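BluB-like flavoprotein (Clostridium difficile 630, PDB 3EO8) binds flavin mononucleotide in sites built from both subunits of a dimer and probably acts as an oxidoreductase of the nitroreductase family. Local coordinates at residues M2-T7 / F149-I154; R54-K59 / E178-F183; N92-Y97 / C161-Q166; P101-V106 / G191-L196. All blocks are in the same frame, centred on the assembly; numbering follows the deposited sequence. Where two conformers were deposited one is given.

Interaction 1 (M2-T7 / F149-I154); sequences MELQDT and FTLSAI
Thr7 OG1 is gripped by one hydrogen bond, donated back along its own helix to Leu4 O at 2.7 Å. The bond lies in the carbonyl plane, on a lone pair, and OG1 reaches it from the crowded position between backbone N and carbonyl carbon (chi1 70°). Toward helix 137-155 the hydroxyl meets carbon: the Thr7 and Leu151 side chains cross at about a right angle, with Leu151 CD2 4.0 Å from Thr7 OG1 and 3.9 Å from Thr7 O. One turn on, Ile154 CD1 reaches the same carbonyl, so that a single backbone oxygen is bordered by methyl groups of both residues. The contact lays the N-terminal helix 4-10 against helix 137-155 beside the dimer interface, where Gln5 NE2 bonds to Ser152 and Glu155 of the second subunit. Glu3 is the N-cap of helix 4-10. Its OE1 accepts from Asp6 N at 2.8 Å, met from above the carboxylate plane; the bond from Gln5 N to OE2 is less certain. Before the cap, selenomethionine Met2 runs with CG anti to the backbone N (chi1 -164°) and then bends at chi3, bringing SE to 4.1 Å from Ile154 CG2 as the two side chains cross obliquely, while its CE comes near Ile154 O. Leu4 CD1 and Leu151 CD1 meet more loosely at 4.4 Å. Leu4 and Leu151 also both pack on Leu4 of the second subunit, and Ile154 lies against Arg11, an FMN-binding residue.

Interaction 2 (R54-K59 / E178-F183); sequences RDLMEK and EAETGF
The first turns of helix 54-75 face the C-terminal part of helix 170-181, with Leu56 and Glu180 nearest at 7.3 Å between their CA atoms. Leu56 lies across the contact. Its CG stands anti to the backbone N (chi1 178°), and the two methyls divide the work: CD2 presses on Thr181 CG2 at 3.6 Å, the two side chains crossing at about a right angle, while CD1 rests beside Glu180 CB, Leu56 and Glu180 sliding past each other in opposite directions. Lys59 lies across the carboxylate end of Glu180, the two crossing at about a right angle. Its stretched chain carries CD to 3.7 Å from Glu180 CD, then bends at chi4 (81°) so that NZ turns back along its own helix to Asp55 OD2, a 2.6 Å salt bridge that uses the anti lone pair of the carboxylate. Glu180, bent at chi2, is therefore met by the methylenes of the lysine rather than by its ammonium, Lys59 NZ staying 4.5 Å from Glu180 OE1. Asp55 OD2 is about as far from the same oxygen; the repulsion between the two carboxylates is probably softened by the lysine charge close to both. Ile218 of the second subunit packs on both Leu56 and Thr181. Thr181 OG1, in the crowded position between backbone N and carbonyl carbon, hydrogen bonds to Leu177 O. Gly182 follows with positive phi (79°), a backbone conformation that calls for glycine, and Thr181 OG1 accepts from Phe183 N at 3.1 Å, which makes an ST turn at the C-terminal end of the helix.

Interaction 3 (N92-Y97 / C161-Q166); sequences NFTLFY and CWLTSQ. With FMN (flavin mononucleotide), chain G.
Phe96 and Leu163 reach toward each other tip to tip, the ring carbon CE2 lying 3.8 Å from Leu163 CD2. Phe96 CG occupies the crowded position (chi1 74°), and CZ comes to 3.6 Å from Cys161 SG, an oblique sulfur-aromatic contact. The sulfur, anti to its backbone N, touches both that ring and FMN N1 (3.4 Å), the two contacts at roughly a right angle. The Phe93 ring leads off from residues 161-166 and sets its edge, near the ring plane, against FMN O2; Trp162, on the other side of the strand, lays one face over the flavin's C8M methyl. Thr94 OG1 and Ser165 OG meet at 2.7 Å in a hydrogen bond whose proton could also have another acceptor, and a water links Thr94 OG1 to Ser165 O. In this FMN pocket, main-chain groups bind the polar edge of the isoalloxazine. Phe93 O receives FMN N3-H almost straight (2.7 Å, 177°). Thr164 N donates to FMN N5 at 3.2 Å. Ser165 N donates to FMN O4 at 3.0 Å, and Ser165 OG also lies close to that oxygen. Together these bonds fix the ring in place, and the donors at N5 and O4 would probably polarise that side and make N5 a better hydride acceptor.

Interaction 4 (P101-V106 / G191-L196); sequences PVLVLV and GAMLAL
Met193, a selenomethionine with chi1 at -35° and a bend at chi3, runs alongside Leu105 and brings SE to 3.6 Å from Leu105 CD2; Leu103 CD1 comes across to Met193 CB on the same face. On the other face Val106 holds CG1 anti to the backbone N (chi1 -168°), which leaves its CG2 to meet Leu194 CD1 at 4.0 Å, the side chains crossing obliquely. Val102 and Leu196 lie side by side there, CB to CB 4.0 Å. Strands 102-108 and 189-197 are the two inner strands of the antiparallel sheet, their axes here 4.7 Å apart and antiparallel, at 165° between their N-to-C directions. The Val104-Leu194 pair is the most regular, with Val104 N to Leu194 O nearly straight at 2.9 Å. At the Val102-Leu196 end the bond from Val102 N to Leu196 O is weak. At the opposite end Val106 O takes two donors, Gly191 N at 2.7 Å and Ala192 N at 3.1 Å: a classic beta bulge, in which the two residues together face Val106. Helix 137-155 covers the valine face through Leu142, Ile146, Phe149 and Ala153, while Tyr97 touches Leu103 and Met193 on the other.

In the fold
Interaction 4 joins the two inner strands of the sheet by main-chain hydrogen bonds, and interaction 3 continues from it: strand 159-163 pairs with strand 189-197, Leu163 N meeting Met193 O, and carries the buried flavin contacts, part polar and part aromatic. Interactions 1 and 2 join helices instead, without hydrogen bonds between their segments. Interaction 1 is buried; its helix 137-155 packs on the sheet of interaction 4 through Phe149 and Ala153. Interaction 2 is a surface contact with Asp55, Lys59 and Glu180 taking part; Met57 leads inward from it, packing on Leu103 of interaction 4 and offering its carbonyl to Tyr97 OH of interaction 3. All four touch the second subunit.

Interaction 1 (M2-T7 / F149-I154)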
# COMPACT_ATOMS: atom_id res chain seq x y z
N MSE A 2 17.29 13.01 9.52
CA MSE A 2 17.79 12.57 8.23
C MSE A 2 16.91 13.16 7.15
O MSE A 2 15.69 13.25 7.32
CB MSE A 2 17.77 11.05 8.16
CG MSE A 2 18.58 10.46 7.05
SE MSE A 2 18.72 8.52 7.24
CE MSE A 2 19.68 8.54 8.82
N GLU A 3 17.53 13.58 6.05
CA GLU A 3 16.79 14.15 4.93
C GLU A 3 16.05 13.02 4.21
O GLU A 3 16.51 11.87 4.23
CB GLU A 3 17.76 14.87 4.00
CG GLU A 3 17.15 15.47 2.72
CD GLU A 3 17.20 14.52 1.52
OE1 GLU A 3 18.05 13.59 1.50
OE2 GLU A 3 16.41 14.71 0.58
N LEU A 4 14.90 13.36 3.61
CA LEU A 4 13.99 12.37 3.07
C LEU A 4 14.62 11.43 2.03
O LEU A 4 14.47 10.21 2.11
CB LEU A 4 12.78 13.07 2.44
CG LEU A 4 11.76 12.16 1.75
CD1 LEU A 4 11.05 11.26 2.76
CD2 LEU A 4 10.76 12.96 0.93
N GLN A 5 15.26 12.00 1.01
CA GLN A 5 15.83 11.20 -0.06
C GLN A 5 16.91 10.31 0.50
O GLN A 5 17.07 9.17 0.08
CB GLN A 5 16.42 12.05 -1.19
CG GLN A 5 15.43 12.90 -1.95
CD GLN A 5 14.19 12.11 -2.41
OE1 GLN A 5 14.30 11.13 -3.14
NE2 GLN A 5 13.03 12.52 -1.97
N ASP A 6 17.67 10.81 1.47
CA ASP A 6 18.70 9.99 2.08
C ASP A 6 18.08 8.76 2.72
O ASP A 6 18.60 7.64 2.59
CB ASP A 6 19.51 10.79 3.11
CG ASP A 6 20.51 11.74 2.47
OD1 ASP A 6 20.75 11.63 1.24
OD2 ASP A 6 21.09 12.58 3.21
N THR A 7 16.94 8.94 3.39
CA THR A 7 16.23 7.80 4.00
C THR A 7 15.67 6.87 2.94
O THR A 7 15.76 5.66 3.07
CB THR A 7 15.06 8.18 4.98
OG1 THR A 7 13.93 8.74 4.26
CG2 THR A 7 15.52 9.14 6.06
N PHE A 149 6.49 4.16 8.58
CA PHE A 149 7.15 3.44 9.68
C PHE A 149 8.58 3.07 9.25
O PHE A 149 9.55 3.36 9.95
CB PHE A 149 6.38 2.16 10.01
CG PHE A 149 6.85 1.44 11.24
CD1 PHE A 149 8.05 0.73 11.25
CD2 PHE A 149 6.03 1.38 12.38
CE1 PHE A 149 8.47 0.04 12.40
CE2 PHE A 149 6.45 0.69 13.51
CZ PHE A 149 7.67 0.03 13.51
N THR A 150 8.67 2.42 8.10
CA THR A 150 9.95 1.95 7.54
C THR A 150 11.01 3.06 7.43
O THR A 150 12.17 2.91 7.86
CB THR A 150 9.68 1.35 6.15
OG1 THR A 150 8.86 0.19 6.33
CG2 THR A 150 10.99 0.97 5.43
N LEU A 151 10.60 4.18 6.86
CA LEU A 151 11.51 5.29 6.67
C LEU A 151 11.92 5.88 8.01
O LEU A 151 13.07 6.30 8.21
CB LEU A 151 10.88 6.34 5.74
CG LEU A 151 10.58 5.88 4.30
CD1 LEU A 151 9.97 7.02 3.55
CD2 LEU A 151 11.87 5.33 3.57
N SER A 152 10.97 5.93 8.94
CA SER A 152 11.22 6.50 10.26
C SER A 152 12.19 5.65 11.05
O SER A 152 13.07 6.17 11.74
CB SER A 152 9.89 6.66 11.01
OG SER A 152 9.04 7.52 10.28
N ALA A 153 12.03 4.34 10.95
CA ALA A 153 12.99 3.39 11.55
C ALA A 153 14.40 3.71 11.09
O ALA A 153 15.31 3.80 11.92
CB ALA A 153 12.63 1.93 11.18
N ILE A 154 14.58 3.92 9.78
CA ILE A 154 15.92 4.24 9.23
C ILE A 154 16.47 5.57 9.76
O ILE A 154 17.64 5.67 10.22
CB ILE A 154 15.91 4.22 7.67
CG1 ILE A 154 15.61 2.80 7.14
CG2 ILE A 154 17.27 4.69 7.13
CD1 ILE A 154 14.97 2.78 5.79

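Interaction 2 (R54-K59 / E178-F183)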
# COMPACT_ATOMS: atom_id res chain seq x y z
N ARG A 54 10.54 -13.06 23.56
CA ARG A 54 11.16 -14.09 22.70
C ARG A 54 10.27 -15.29 22.54
O ARG A 54 10.14 -15.82 21.44
CB ARG A 54 12.51 -14.60 23.21
CG ARG A 54 13.63 -13.62 23.27
CD ARG A 54 13.94 -12.97 21.92
NE ARG A 54 13.95 -13.86 20.76
CZ ARG A 54 14.25 -13.45 19.53
NH1 ARG A 54 14.60 -12.17 19.31
NH2 ARG A 54 14.19 -14.31 18.50
N ASP A 55 9.63 -15.73 23.63
CA ASP A 55 8.89 -16.97 23.53
C ASP A 55 7.68 -16.83 22.63
O ASP A 55 7.26 -17.80 22.03
CB ASP A 55 8.47 -17.51 24.89
CG ASP A 55 7.30 -16.77 25.46
OD1 ASP A 55 7.53 -15.65 25.96
OD2 ASP A 55 6.16 -17.30 25.36
N LEU A 56 7.07 -15.64 22.59
CA LEU A 56 5.95 -15.40 21.68
C LEU A 56 6.43 -15.39 20.22
O LEU A 56 5.80 -15.96 19.34
CB LEU A 56 5.26 -14.08 22.06
CG LEU A 56 4.09 -13.59 21.23
CD1 LEU A 56 3.03 -14.67 21.03
CD2 LEU A 56 3.50 -12.36 21.93
N MSE A 57 7.58 -14.77 19.98
CA MSE A 57 8.18 -14.80 18.63
C MSE A 57 8.44 -16.24 18.19
O MSE A 57 8.23 -16.58 17.02
CB MSE A 57 9.50 -13.99 18.62
CG MSE A 57 9.26 -12.51 18.72
SE MSE A 57 10.87 -11.46 19.11
CE MSE A 57 11.63 -11.59 17.36
N GLU A 58 8.85 -17.09 19.11
CA GLU A 58 9.13 -18.48 18.75
C GLU A 58 7.83 -19.24 18.54
O GLU A 58 7.74 -20.12 17.67
CB GLU A 58 9.93 -19.18 19.84
CG GLU A 58 11.31 -18.57 20.06
CD GLU A 58 12.32 -18.95 19.00
OE1 GLU A 58 12.00 -19.83 18.16
OE2 GLU A 58 13.45 -18.37 19.01
N LYS A 59 6.83 -18.94 19.36
CA LYS A 59 5.53 -19.56 19.20
C LYS A 59 4.90 -19.24 17.84
O LYS A 59 4.27 -20.08 17.23
CB LYS A 59 4.59 -19.17 20.36
CG LYS A 59 4.90 -19.94 21.64
CD LYS A 59 4.14 -19.44 22.84
CE LYS A 59 4.47 -20.25 24.11
NZ LYS A 59 5.75 -19.79 24.74
N GLU A 178 -3.49 -14.09 20.51
CA GLU A 178 -4.66 -13.97 21.40
C GLU A 178 -4.50 -14.85 22.65
O GLU A 178 -4.70 -14.39 23.77
CB GLU A 178 -5.92 -14.36 20.65
CG GLU A 178 -7.22 -14.18 21.39
CD GLU A 178 -8.41 -14.47 20.49
OE1 GLU A 178 -8.60 -13.74 19.47
OE2 GLU A 178 -9.14 -15.43 20.79
N ALA A 179 -4.10 -16.10 22.43
CA ALA A 179 -3.97 -17.06 23.52
C ALA A 179 -2.89 -16.65 24.54
O ALA A 179 -3.03 -16.95 25.74
CB ALA A 179 -3.69 -18.44 22.97
N GLU A 180 -1.84 -15.99 24.07
CA GLU A 180 -0.66 -15.68 24.87
C GLU A 180 -0.62 -14.27 25.48
O GLU A 180 0.20 -14.01 26.36
CB GLU A 180 0.61 -15.85 24.02
CG GLU A 180 0.87 -17.24 23.52
CD GLU A 180 1.17 -18.24 24.63
OE1 GLU A 180 1.81 -17.89 25.64
OE2 GLU A 180 0.76 -19.39 24.46
N THR A 181 -1.48 -13.37 25.01
CA THR A 181 -1.42 -11.97 25.43
C THR A 181 -2.77 -11.35 25.80
O THR A 181 -2.80 -10.26 26.36
CB THR A 181 -0.85 -11.08 24.29
OG1 THR A 181 -1.79 -10.98 23.22
CG2 THR A 181 0.50 -11.60 23.76
N GLY A 182 -3.89 -11.97 25.45
CA GLY A 182 -5.17 -11.33 25.62
C GLY A 182 -5.54 -10.30 24.56
O GLY A 182 -6.61 -9.70 24.66
N PHE A 183 -4.70 -10.06 23.55
CA PHE A 183 -4.99 -9.08 22.52
C PHE A 183 -6.27 -9.44 21.81
O PHE A 183 -6.40 -10.58 21.38
CB PHE A 183 -3.84 -9.02 21.51
CG PHE A 183 -4.06 -8.05 20.39
CD1 PHE A 183 -3.91 -6.69 20.59
CD2 PHE A 183 -4.47 -8.49 19.14
CE1 PHE A 183 -4.12 -5.80 19.57
CE2 PHE A 183 -4.68 -7.57 18.12
CZ PHE A 183 -4.50 -6.25 18.34

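Interaction 3 (N92-Y97 / C161-Q166)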
# COMPACT_ATOMS: atom_id res chain seq x y z
N ASN A 92 14.61 -18.44 4.40
CA ASN A 92 15.35 -17.25 4.01
C ASN A 92 14.53 -15.96 4.00
O ASN A 92 15.05 -14.87 4.31
CB ASN A 92 16.01 -17.51 2.66
CG ASN A 92 17.17 -18.50 2.79
OD1 ASN A 92 17.76 -18.65 3.86
ND2 ASN A 92 17.49 -19.19 1.70
N PHE A 93 13.25 -16.11 3.66
CA PHE A 93 12.32 -14.98 3.50
C PHE A 93 11.15 -14.93 4.48
O PHE A 93 10.27 -14.07 4.39
CB PHE A 93 11.83 -14.92 2.04
CG PHE A 93 12.95 -14.70 1.06
CD1 PHE A 93 13.50 -13.44 0.93
CD2 PHE A 93 13.51 -15.77 0.36
CE1 PHE A 93 14.58 -13.23 0.05
CE2 PHE A 93 14.58 -15.57 -0.51
CZ PHE A 93 15.12 -14.30 -0.65
N THR A 94 11.12 -15.81 5.47
CA THR A 94 10.10 -15.67 6.50
C THR A 94 10.71 -15.82 7.91
O THR A 94 10.67 -14.88 8.72
CB THR A 94 8.90 -16.66 6.34
OG1 THR A 94 8.49 -16.73 4.96
CG2 THR A 94 7.72 -16.20 7.21
N LEU A 95 11.30 -16.97 8.21
CA LEU A 95 11.64 -17.25 9.59
C LEU A 95 12.90 -16.50 10.06
O LEU A 95 13.27 -16.61 11.22
CB LEU A 95 11.78 -18.74 9.84
CG LEU A 95 10.51 -19.60 9.69
CD1 LEU A 95 10.89 -21.11 9.82
CD2 LEU A 95 9.49 -19.18 10.72
N PHE A 96 13.55 -15.75 9.16
CA PHE A 96 14.69 -14.90 9.53
C PHE A 96 14.33 -13.80 10.51
O PHE A 96 15.22 -13.23 11.14
CB PHE A 96 15.32 -14.24 8.29
CG PHE A 96 14.50 -13.13 7.75
CD1 PHE A 96 14.61 -11.86 8.28
CD2 PHE A 96 13.54 -13.38 6.80
CE1 PHE A 96 13.84 -10.83 7.84
CE2 PHE A 96 12.74 -12.36 6.34
CZ PHE A 96 12.87 -11.09 6.87
N TYR A 97 13.05 -13.46 10.64
CA TYR A 97 12.64 -12.41 11.58
C TYR A 97 13.11 -12.69 13.01
O TYR A 97 13.25 -11.75 13.81
CB TYR A 97 11.13 -12.16 11.56
CG TYR A 97 10.28 -13.18 12.32
CD1 TYR A 97 10.13 -13.13 13.69
CD2 TYR A 97 9.61 -14.17 11.64
CE1 TYR A 97 9.35 -14.06 14.39
CE2 TYR A 97 8.83 -15.10 12.30
CZ TYR A 97 8.70 -15.05 13.68
OH TYR A 97 7.94 -16.01 14.36
N CYS A 161 12.56 -5.29 7.76
CA CYS A 161 12.06 -5.96 6.58
C CYS A 161 10.59 -6.09 6.80
O CYS A 161 10.15 -6.41 7.89
CB CYS A 161 12.67 -7.34 6.39
SG CYS A 161 12.29 -8.19 4.80
N TRP A 162 9.87 -5.84 5.73
CA TRP A 162 8.42 -5.98 5.63
C TRP A 162 8.11 -7.42 5.22
O TRP A 162 8.77 -7.93 4.34
CB TRP A 162 8.02 -5.02 4.52
CG TRP A 162 6.60 -4.61 4.33
CD1 TRP A 162 5.47 -5.36 4.49
CD2 TRP A 162 6.19 -3.37 3.77
NE1 TRP A 162 4.37 -4.61 4.14
CE2 TRP A 162 4.79 -3.39 3.68
CE3 TRP A 162 6.87 -2.22 3.38
CZ2 TRP A 162 4.06 -2.30 3.20
CZ3 TRP A 162 6.14 -1.13 2.92
CH2 TRP A 162 4.75 -1.19 2.82
N LEU A 163 7.16 -8.07 5.88
CA LEU A 163 6.81 -9.45 5.54
C LEU A 163 5.34 -9.64 5.32
O LEU A 163 4.51 -9.26 6.15
CB LEU A 163 7.24 -10.40 6.64
CG LEU A 163 8.76 -10.51 6.93
CD1 LEU A 163 9.29 -9.46 7.92
CD2 LEU A 163 9.09 -11.94 7.42
N THR A 164 5.00 -10.30 4.23
CA THR A 164 3.65 -10.84 4.06
C THR A 164 3.69 -12.33 3.75
O THR A 164 2.63 -12.96 3.62
CB THR A 164 2.84 -10.08 2.99
OG1 THR A 164 3.53 -10.07 1.74
CG2 THR A 164 2.52 -8.65 3.46
N SER A 165 4.88 -12.92 3.66
CA SER A 165 5.00 -14.32 3.23
C SER A 165 4.44 -15.30 4.27
O SER A 165 4.20 -16.44 3.96
CB SER A 165 6.44 -14.70 2.88
OG SER A 165 7.30 -14.54 3.97
N GLN A 166 4.26 -14.85 5.50
CA GLN A 166 3.67 -15.70 6.53
C GLN A 166 2.16 -15.90 6.41
O GLN A 166 1.59 -16.68 7.17
CB GLN A 166 3.98 -15.11 7.91
CG GLN A 166 3.19 -13.86 8.28
CD GLN A 166 3.65 -12.60 7.54
OE1 GLN A 166 4.79 -12.52 7.08
NE2 GLN A 166 2.76 -11.59 7.47
N1 FMN G . 10.86 -9.77 2.11
C2 FMN G . 11.01 -10.99 2.73
O2 FMN G . 12.13 -11.49 2.95
N3 FMN G . 9.91 -11.68 3.15
C4 FMN G . 8.64 -11.24 2.92
O4 FMN G . 7.66 -11.90 3.33
C4A FMN G . 8.48 -10.01 2.29
N5 FMN G . 7.21 -9.50 2.08
C5A FMN G . 7.04 -8.27 1.49
C6 FMN G . 5.75 -7.79 1.33
C7 FMN G . 5.56 -6.54 0.76
C7M FMN G . 4.22 -5.91 0.96
C8 FMN G . 6.67 -5.77 0.38
C8M FMN G . 6.49 -4.30 0.13
C9 FMN G . 7.95 -6.27 0.55
C9A FMN G . 8.15 -7.51 1.12
N10 FMN G . 9.43 -8.05 1.28
C10 FMN G . 9.59 -9.27 1.92
C1' FMN G . 10.66 -7.33 0.81
C2' FMN G . 10.91 -7.47 -0.69
O2' FMN G . 11.42 -8.77 -0.99
C3' FMN G . 11.92 -6.42 -1.12
O3' FMN G . 11.35 -5.13 -0.88
C4' FMN G . 12.40 -6.52 -2.56
O4' FMN G . 13.07 -7.74 -2.80
C5' FMN G . 13.35 -5.34 -2.85
O5' FMN G . 14.47 -5.45 -2.00
P FMN G . 14.92 -4.17 -1.12
O1P FMN G . 16.14 -4.51 -0.33
O2P FMN G . 13.74 -3.88 -0.21
O3P FMN G . 15.16 -2.94 -1.99
O HOH W 1 6.35 -18.28 4.43

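Interaction 4 (P101-V106 / G191-L196)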
# COMPACT_ATOMS: atom_id res chain seq x y z
N PRO A 101 15.52 -8.21 17.32
CA PRO A 101 15.00 -8.01 18.66
C PRO A 101 13.52 -7.67 18.75
O PRO A 101 12.93 -7.84 19.80
CB PRO A 101 15.86 -6.85 19.19
CG PRO A 101 16.26 -6.07 17.95
CD PRO A 101 16.38 -7.11 16.87
N VAL A 102 12.91 -7.21 17.66
CA VAL A 102 11.51 -6.78 17.70
C VAL A 102 10.76 -7.35 16.52
O VAL A 102 11.27 -7.32 15.40
CB VAL A 102 11.39 -5.24 17.65
CG1 VAL A 102 9.92 -4.81 17.65
CG2 VAL A 102 12.17 -4.59 18.79
N LEU A 103 9.57 -7.88 16.78
CA LEU A 103 8.61 -8.28 15.77
C LEU A 103 7.40 -7.37 15.92
O LEU A 103 6.83 -7.27 16.99
CB LEU A 103 8.15 -9.73 15.96
CG LEU A 103 7.13 -10.24 14.96
CD1 LEU A 103 7.72 -10.15 13.54
CD2 LEU A 103 6.68 -11.66 15.32
N VAL A 104 6.98 -6.73 14.82
CA VAL A 104 5.77 -5.93 14.85
C VAL A 104 4.73 -6.62 13.98
O VAL A 104 4.99 -6.94 12.84
CB VAL A 104 6.01 -4.52 14.34
CG1 VAL A 104 4.75 -3.69 14.52
CG2 VAL A 104 7.24 -3.87 15.06
N LEU A 105 3.55 -6.88 14.53
CA LEU A 105 2.48 -7.42 13.74
C LEU A 105 1.61 -6.26 13.38
O LEU A 105 1.14 -5.52 14.27
CB LEU A 105 1.66 -8.44 14.54
CG LEU A 105 2.44 -9.61 15.14
CD1 LEU A 105 1.47 -10.47 15.90
CD2 LEU A 105 3.18 -10.38 14.10
N VAL A 106 1.42 -6.07 12.08
CA VAL A 106 0.63 -4.97 11.60
C VAL A 106 -0.72 -5.52 11.22
O VAL A 106 -0.86 -6.25 10.21
CB VAL A 106 1.26 -4.25 10.42
CG1 VAL A 106 0.53 -2.99 10.22
CG2 VAL A 106 2.76 -3.92 10.72
N GLY A 191 -2.11 -8.05 8.62
CA GLY A 191 -1.80 -7.58 7.27
C GLY A 191 -0.36 -7.87 6.84
O GLY A 191 -0.10 -8.28 5.71
N ALA A 192 0.57 -7.60 7.75
CA ALA A 192 1.99 -7.72 7.47
C ALA A 192 2.72 -7.86 8.81
O ALA A 192 2.12 -7.59 9.86
CB ALA A 192 2.49 -6.49 6.70
N MSE A 193 3.97 -8.32 8.77
CA MSE A 193 4.89 -8.16 9.90
C MSE A 193 6.08 -7.34 9.48
O MSE A 193 6.37 -7.16 8.28
CB MSE A 193 5.37 -9.49 10.48
CG MSE A 193 4.33 -10.60 10.45
SE MSE A 193 4.77 -12.18 11.45
CE MSE A 193 6.20 -12.92 10.41
N LEU A 194 6.73 -6.77 10.48
CA LEU A 194 8.00 -6.08 10.31
C LEU A 194 9.03 -6.70 11.25
O LEU A 194 8.77 -6.83 12.48
CB LEU A 194 7.86 -4.62 10.64
CG LEU A 194 7.05 -3.78 9.69
CD1 LEU A 194 6.53 -2.50 10.39
CD2 LEU A 194 7.94 -3.45 8.53
N ALA A 195 10.17 -7.10 10.69
CA ALA A 195 11.34 -7.48 11.51
C ALA A 195 12.15 -6.21 11.69
O ALA A 195 12.55 -5.59 10.71
CB ALA A 195 12.20 -8.57 10.81
N LEU A 196 12.41 -5.84 12.95
CA LEU A 196 12.94 -4.53 13.28
C LEU A 196 14.12 -4.62 14.23
O LEU A 196 14.05 -5.27 15.27
CB LEU A 196 11.83 -3.69 13.94
CG LEU A 196 12.15 -2.26 14.40
CD1 LEU A 196 12.55 -1.32 13.20
CD2 LEU A 196 10.94 -1.69 15.23